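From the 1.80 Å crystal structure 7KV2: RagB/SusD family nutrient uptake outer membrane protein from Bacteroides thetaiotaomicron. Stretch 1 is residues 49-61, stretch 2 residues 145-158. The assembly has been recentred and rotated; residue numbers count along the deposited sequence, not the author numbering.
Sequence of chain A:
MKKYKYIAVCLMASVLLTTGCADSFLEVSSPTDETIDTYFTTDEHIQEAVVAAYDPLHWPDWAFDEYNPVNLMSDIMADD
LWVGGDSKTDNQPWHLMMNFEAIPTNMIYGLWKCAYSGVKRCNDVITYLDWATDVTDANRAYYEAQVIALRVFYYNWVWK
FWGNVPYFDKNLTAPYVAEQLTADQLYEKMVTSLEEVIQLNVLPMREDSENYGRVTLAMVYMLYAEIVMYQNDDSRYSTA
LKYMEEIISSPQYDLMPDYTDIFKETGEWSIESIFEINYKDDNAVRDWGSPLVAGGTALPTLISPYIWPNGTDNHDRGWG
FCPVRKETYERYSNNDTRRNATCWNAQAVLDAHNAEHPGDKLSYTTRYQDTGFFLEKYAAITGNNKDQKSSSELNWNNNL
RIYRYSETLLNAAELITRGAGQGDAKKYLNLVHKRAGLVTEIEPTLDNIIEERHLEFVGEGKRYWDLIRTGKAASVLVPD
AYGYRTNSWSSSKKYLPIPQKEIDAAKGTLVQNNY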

# COMPACT_ATOMS: atom_id res chain seq x y z
N ALA A 49 -20.75 13.76 2.90
CA ALA A 49 -20.12 13.53 1.57
C ALA A 49 -18.58 13.44 1.68
O ALA A 49 -17.96 12.64 0.94
N VAL A 50 -17.96 14.29 2.50
CA VAL A 50 -16.49 14.25 2.70
C VAL A 50 -16.14 12.88 3.32
O VAL A 50 -15.27 12.20 2.78
N VAL A 51 -16.85 12.46 4.37
CA VAL A 51 -16.65 11.12 4.99
C VAL A 51 -16.81 10.06 3.90
O VAL A 51 -15.91 9.20 3.78
N ALA A 52 -17.87 10.12 3.09
CA ALA A 52 -18.10 9.12 2.03
C ALA A 52 -16.90 9.07 1.06
O ALA A 52 -16.63 7.97 0.55
N ALA A 53 -16.22 10.18 0.78
CA ALA A 53 -15.10 10.23 -0.20
C ALA A 53 -13.91 9.38 0.28
O ALA A 53 -13.05 9.06 -0.58
N TYR A 54 -13.80 9.14 1.59
CA TYR A 54 -12.74 8.28 2.19
C TYR A 54 -13.06 6.79 2.03
O TYR A 54 -12.14 5.95 2.18
N ASP A 55 -14.32 6.39 1.79
CA ASP A 55 -14.69 4.96 1.96
C ASP A 55 -13.94 4.08 0.98
O ASP A 55 -13.53 2.98 1.34
N PRO A 56 -13.78 4.46 -0.31
CA PRO A 56 -13.12 3.58 -1.28
C PRO A 56 -11.65 3.26 -0.93
O PRO A 56 -11.13 2.28 -1.42
N LEU A 57 -11.01 4.05 -0.06
CA LEU A 57 -9.68 3.68 0.51
C LEU A 57 -9.71 2.24 1.03
O LEU A 57 -8.68 1.53 0.82
N HIS A 58 -10.78 1.81 1.71
CA HIS A 58 -10.80 0.50 2.40
C HIS A 58 -11.53 -0.54 1.57
O HIS A 58 -11.81 -1.56 2.10
N TRP A 59 -11.74 -0.33 0.27
CA TRP A 59 -12.47 -1.30 -0.59
C TRP A 59 -11.60 -2.37 -1.27
O TRP A 59 -12.09 -3.49 -1.37
N PRO A 60 -10.44 -2.04 -1.91
CA PRO A 60 -9.88 -2.90 -2.95
C PRO A 60 -9.46 -4.31 -2.53
O PRO A 60 -9.48 -5.22 -3.37
N ASP A 61 -9.22 -4.52 -1.24
CA ASP A 61 -8.91 -5.87 -0.72
C ASP A 61 -10.11 -6.83 -0.92
O ASP A 61 -9.89 -8.07 -1.03
N ALA A 145 -9.42 20.68 0.69
CA ALA A 145 -8.08 20.10 0.94
C ALA A 145 -8.21 18.57 1.06
O ALA A 145 -7.41 17.88 0.44
N GLN A 146 -9.20 18.06 1.78
CA GLN A 146 -9.33 16.58 1.98
C GLN A 146 -9.66 15.89 0.66
O GLN A 146 -8.98 14.88 0.29
N VAL A 147 -10.69 16.36 -0.05
CA VAL A 147 -11.15 15.62 -1.25
C VAL A 147 -10.20 15.85 -2.42
O VAL A 147 -10.09 14.92 -3.18
N ILE A 148 -9.49 16.97 -2.57
CA ILE A 148 -8.51 17.08 -3.69
C ILE A 148 -7.32 16.14 -3.40
O ILE A 148 -6.80 15.48 -4.31
N ALA A 149 -6.90 16.04 -2.15
CA ALA A 149 -5.78 15.16 -1.76
C ALA A 149 -6.20 13.71 -1.95
O ALA A 149 -5.41 12.95 -2.54
N LEU A 150 -7.39 13.33 -1.50
CA LEU A 150 -7.94 11.96 -1.75
C LEU A 150 -8.01 11.72 -3.25
O LEU A 150 -7.73 10.60 -3.70
N ARG A 151 -8.39 12.73 -4.03
CA ARG A 151 -8.56 12.49 -5.48
C ARG A 151 -7.21 12.12 -6.09
O ARG A 151 -7.19 11.22 -6.90
N VAL A 152 -6.13 12.79 -5.71
CA VAL A 152 -4.75 12.50 -6.20
C VAL A 152 -4.36 11.09 -5.72
O VAL A 152 -3.74 10.35 -6.51
N PHE A 153 -4.74 10.75 -4.48
CA PHE A 153 -4.44 9.41 -3.87
C PHE A 153 -5.10 8.32 -4.73
O PHE A 153 -4.45 7.34 -5.15
N TYR A 154 -6.34 8.51 -5.15
CA TYR A 154 -7.05 7.51 -5.97
C TYR A 154 -6.47 7.48 -7.40
O TYR A 154 -6.35 6.37 -7.98
N TYR A 155 -6.15 8.65 -7.99
CA TYR A 155 -5.53 8.72 -9.34
C TYR A 155 -4.15 8.06 -9.32
O TYR A 155 -3.78 7.43 -10.29
N ASN A 156 -3.44 8.12 -8.20
CA ASN A 156 -2.12 7.51 -8.04
C ASN A 156 -2.27 5.99 -8.19
O ASN A 156 -1.38 5.36 -8.78
N TRP A 157 -3.36 5.39 -7.71
CA TRP A 157 -3.54 3.93 -7.83
C TRP A 157 -3.57 3.60 -9.35
O TRP A 157 -2.90 2.68 -9.80
N VAL A 158 -4.38 4.32 -10.13
CA VAL A 158 -4.50 3.99 -11.58
C VAL A 158 -3.31 4.52 -12.37
O VAL A 158 -2.94 3.84 -13.34

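The most unusual feature of this contact is a tyrosine hydroxyl that reaches across to the backbone of the other stretch, bonding a carbonyl and an amide four residues apart. Tyr154 points toward stretch 1 in the m rotamer, and its OH donates a hydrogen bond to the carbonyl oxygen Ala53 O at 2.6 Å. The same hydroxyl accepts a weak hydrogen bond from the backbone amide Leu57 N, 3.2 Å from Tyr154 OH, with an N-H...O angle of only 126°. Leu57 N also donates a hydrogen bond within its own stretch to Tyr54 O, at 3.1 Å, so the hydroxyl supplements the local turn. Both Ala53 O and Leu57 N lie at the edge of the Tyr154 ring, near its plane, as expected for partners of a phenolic oxygen. Pro56 packs alongside, with Pro56 CD 3.4 Å from Tyr154 OH and Pro56 CB 3.8 Å from Tyr154 CE1.

A second tyrosine reaches in the opposite sense, from stretch 1 to stretch 2. The CA-to-CB bond of Tyr54 points away from the helix 145-158, but its m rotamer, with chi2 of 87°, brings the end of the side chain back. Tyr54 OH donates a hydrogen bond to Gln146 OE1 at 2.7 Å. Gln146 points toward stretch 1 and extends through m and t rotamers at chi1 and chi2 before chi3 turns to 70°; its OE1 also lies 3.6 Å from Val50 CG1. The returning ring of Tyr54 exposes one face to Leu150, whose CD1 sits 3.5 Å from the ring centroid and just 3° off the normal. This is a CH-pi contact with the methyl almost exactly over the middle of the ring.

Leu150, an m, t leucine directed toward stretch 1, is central to the apolar packing. Leu150 CD1 also approaches Ala53 CB at 4.2 Å, while Leu150 CD2 meets Leu57 CD1 at 3.8 Å. Earlier along the helices, which run nearly parallel at 20° with their axes 10.0 Å apart, Val147 in the m rotamer places CG1 4.1 Å from Ala53 CB and 4.4 Å from CG1 of Val50, itself a t rotamer. The short side chain of Ala53 thus lies against both Val147 and Leu150.

Leu57 loses the largest area of any residue to the other stretch. Its CB leaves sideways, yet the m, t conformation carries its end inward, where Leu57 CD2 lies 3.5 Å from Phe153 CD1 and 3.8 Å from Tyr154 CE1. Phe153 adopts the t rotamer and meets this methyl obliquely.

Trp157, an m rotamer pointing toward stretch 1, closes the far end. Trp157 CH2 touches Pro60 CG at 3.6 Å and comes equally near to Pro56 O, which approaches the edge of the indole. Away from the interface, His58 NE2 donates a hydrogen bond to Asp55 OD1 at 2.9 Å, linking two side chains of stretch 1 that both point away from stretch 2.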

# COMPACT_ATOMS: atom_id res chain seq x y z
CB ALA A 49 -20.49 14.63 0.61
CB VAL A 50 -15.97 15.44 3.52
CG1 VAL A 50 -14.48 15.31 3.82
CG2 VAL A 50 -16.24 16.76 2.81
CB VAL A 51 -17.58 10.90 6.19
CG1 VAL A 51 -17.50 9.48 6.71
CG2 VAL A 51 -17.30 11.90 7.30
CB ALA A 52 -19.38 9.40 1.29
CB ALA A 53 -14.65 11.63 -0.44
CB TYR A 54 -12.56 8.59 3.68
CG TYR A 54 -11.85 9.87 4.03
CD1 TYR A 54 -12.55 11.07 4.14
CD2 TYR A 54 -10.49 9.90 4.27
CE1 TYR A 54 -11.89 12.25 4.47
CE2 TYR A 54 -9.82 11.08 4.64
CZ TYR A 54 -10.53 12.26 4.74
OH TYR A 54 -9.88 13.42 5.07
CB ASP A 55 -16.20 4.76 1.86
CG ASP A 55 -16.89 4.94 3.18
OD1 ASP A 55 -16.43 4.35 4.18
OD2 ASP A 55 -17.89 5.70 3.21
CB PRO A 56 -13.28 4.36 -2.60
CG PRO A 56 -14.58 5.11 -2.37
CD PRO A 56 -14.41 5.64 -0.96
CB LEU A 57 -9.27 4.62 1.65
CG LEU A 57 -8.91 6.04 1.24
CD1 LEU A 57 -8.69 6.88 2.48
CD2 LEU A 57 -7.71 6.10 0.30
CB HIS A 58 -11.37 0.58 3.83
CG HIS A 58 -12.79 1.00 3.94
ND1 HIS A 58 -13.86 0.13 3.81
CD2 HIS A 58 -13.32 2.21 4.19
CE1 HIS A 58 -14.99 0.82 3.96
NE2 HIS A 58 -14.69 2.08 4.22
CB TRP A 59 -13.23 -0.52 -1.68
CG TRP A 59 -14.42 0.21 -1.15
CD1 TRP A 59 -14.84 0.33 0.14
CD2 TRP A 59 -15.35 0.99 -1.95
NE1 TRP A 59 -15.96 1.12 0.21
CE2 TRP A 59 -16.29 1.55 -1.06
CE3 TRP A 59 -15.47 1.27 -3.31
CZ2 TRP A 59 -17.35 2.35 -1.49
CZ3 TRP A 59 -16.52 2.05 -3.75
CH2 TRP A 59 -17.45 2.58 -2.85
CB PRO A 60 -8.65 -2.16 -3.51
CG PRO A 60 -8.45 -0.97 -2.66
CD PRO A 60 -9.68 -0.80 -1.79
CB ASP A 61 -8.45 -5.77 0.74
CG ASP A 61 -9.51 -5.24 1.68
OD1 ASP A 61 -10.10 -4.15 1.39
OD2 ASP A 61 -9.69 -5.87 2.74
CB ALA A 145 -7.45 20.71 2.16
CB GLN A 146 -10.39 16.25 3.03
CG GLN A 146 -10.08 16.83 4.42
CD GLN A 146 -11.24 16.56 5.35
OE1 GLN A 146 -11.49 15.42 5.74
NE2 GLN A 146 -12.00 17.62 5.68
CB VAL A 147 -12.63 15.89 -1.61
CG1 VAL A 147 -13.53 15.58 -0.42
CG2 VAL A 147 -12.86 17.31 -2.13
CB ILE A 148 -8.07 18.53 -3.92
CG1 ILE A 148 -9.24 19.44 -4.31
CG2 ILE A 148 -6.96 18.55 -4.96
CD1 ILE A 148 -8.86 20.93 -4.31
CB ALA A 149 -5.35 15.43 -0.33
CB LEU A 150 -9.30 11.79 -1.10
CG LEU A 150 -9.29 11.62 0.43
CD1 LEU A 150 -10.72 11.71 0.95
CD2 LEU A 150 -8.67 10.29 0.86
CB ARG A 151 -9.15 13.72 -6.17
CG ARG A 151 -9.52 13.46 -7.62
CD ARG A 151 -10.48 14.54 -8.15
NE ARG A 151 -9.81 15.83 -8.20
CZ ARG A 151 -10.43 17.02 -8.24
NH1 ARG A 151 -11.75 17.10 -8.23
NH2 ARG A 151 -9.73 18.12 -8.28
CB VAL A 152 -3.75 13.58 -5.76
CG1 VAL A 152 -2.33 13.24 -6.19
CG2 VAL A 152 -4.13 14.96 -6.32
CB PHE A 153 -4.85 9.39 -2.39
CG PHE A 153 -4.33 8.17 -1.64
CD1 PHE A 153 -4.94 6.94 -1.75
CD2 PHE A 153 -3.10 8.23 -0.98
CE1 PHE A 153 -4.43 5.82 -1.11
CE2 PHE A 153 -2.57 7.10 -0.38
CZ PHE A 153 -3.24 5.90 -0.43
CB TYR A 154 -8.55 7.79 -5.94
CG TYR A 154 -9.23 7.65 -4.61
CD1 TYR A 154 -9.23 6.43 -3.94
CD2 TYR A 154 -9.99 8.68 -4.08
CE1 TYR A 154 -9.94 6.25 -2.77
CE2 TYR A 154 -10.67 8.53 -2.88
CZ TYR A 154 -10.64 7.31 -2.21
OH TYR A 154 -11.34 7.10 -1.05
CB TYR A 155 -5.41 10.15 -9.86
CG TYR A 155 -6.66 10.59 -10.58
CD1 TYR A 155 -7.09 9.89 -11.69
CD2 TYR A 155 -7.40 11.69 -10.18
CE1 TYR A 155 -8.24 10.24 -12.38
CE2 TYR A 155 -8.55 12.06 -10.87
CZ TYR A 155 -8.98 11.32 -11.96
OH TYR A 155 -10.12 11.65 -12.66
CB ASN A 156 -1.49 7.93 -6.70
CG ASN A 156 -0.11 7.39 -6.56
OD1 ASN A 156 0.74 7.60 -7.45
ND2 ASN A 156 0.13 6.67 -5.45
CB TRP A 157 -4.84 3.50 -7.17
CG TRP A 157 -4.85 3.40 -5.67
CD1 TRP A 157 -3.80 3.47 -4.81
CD2 TRP A 157 -6.01 3.13 -4.86
NE1 TRP A 157 -4.23 3.27 -3.52
CE2 TRP A 157 -5.57 3.05 -3.52
CE3 TRP A 157 -7.37 2.94 -5.14
CZ2 TRP A 157 -6.45 2.83 -2.47
CZ3 TRP A 157 -8.23 2.66 -4.09
CH2 TRP A 157 -7.76 2.59 -2.77
CB VAL A 158 -5.86 4.40 -12.18
CG1 VAL A 158 -6.94 3.41 -11.81
CG2 VAL A 158 -6.27 5.81 -11.80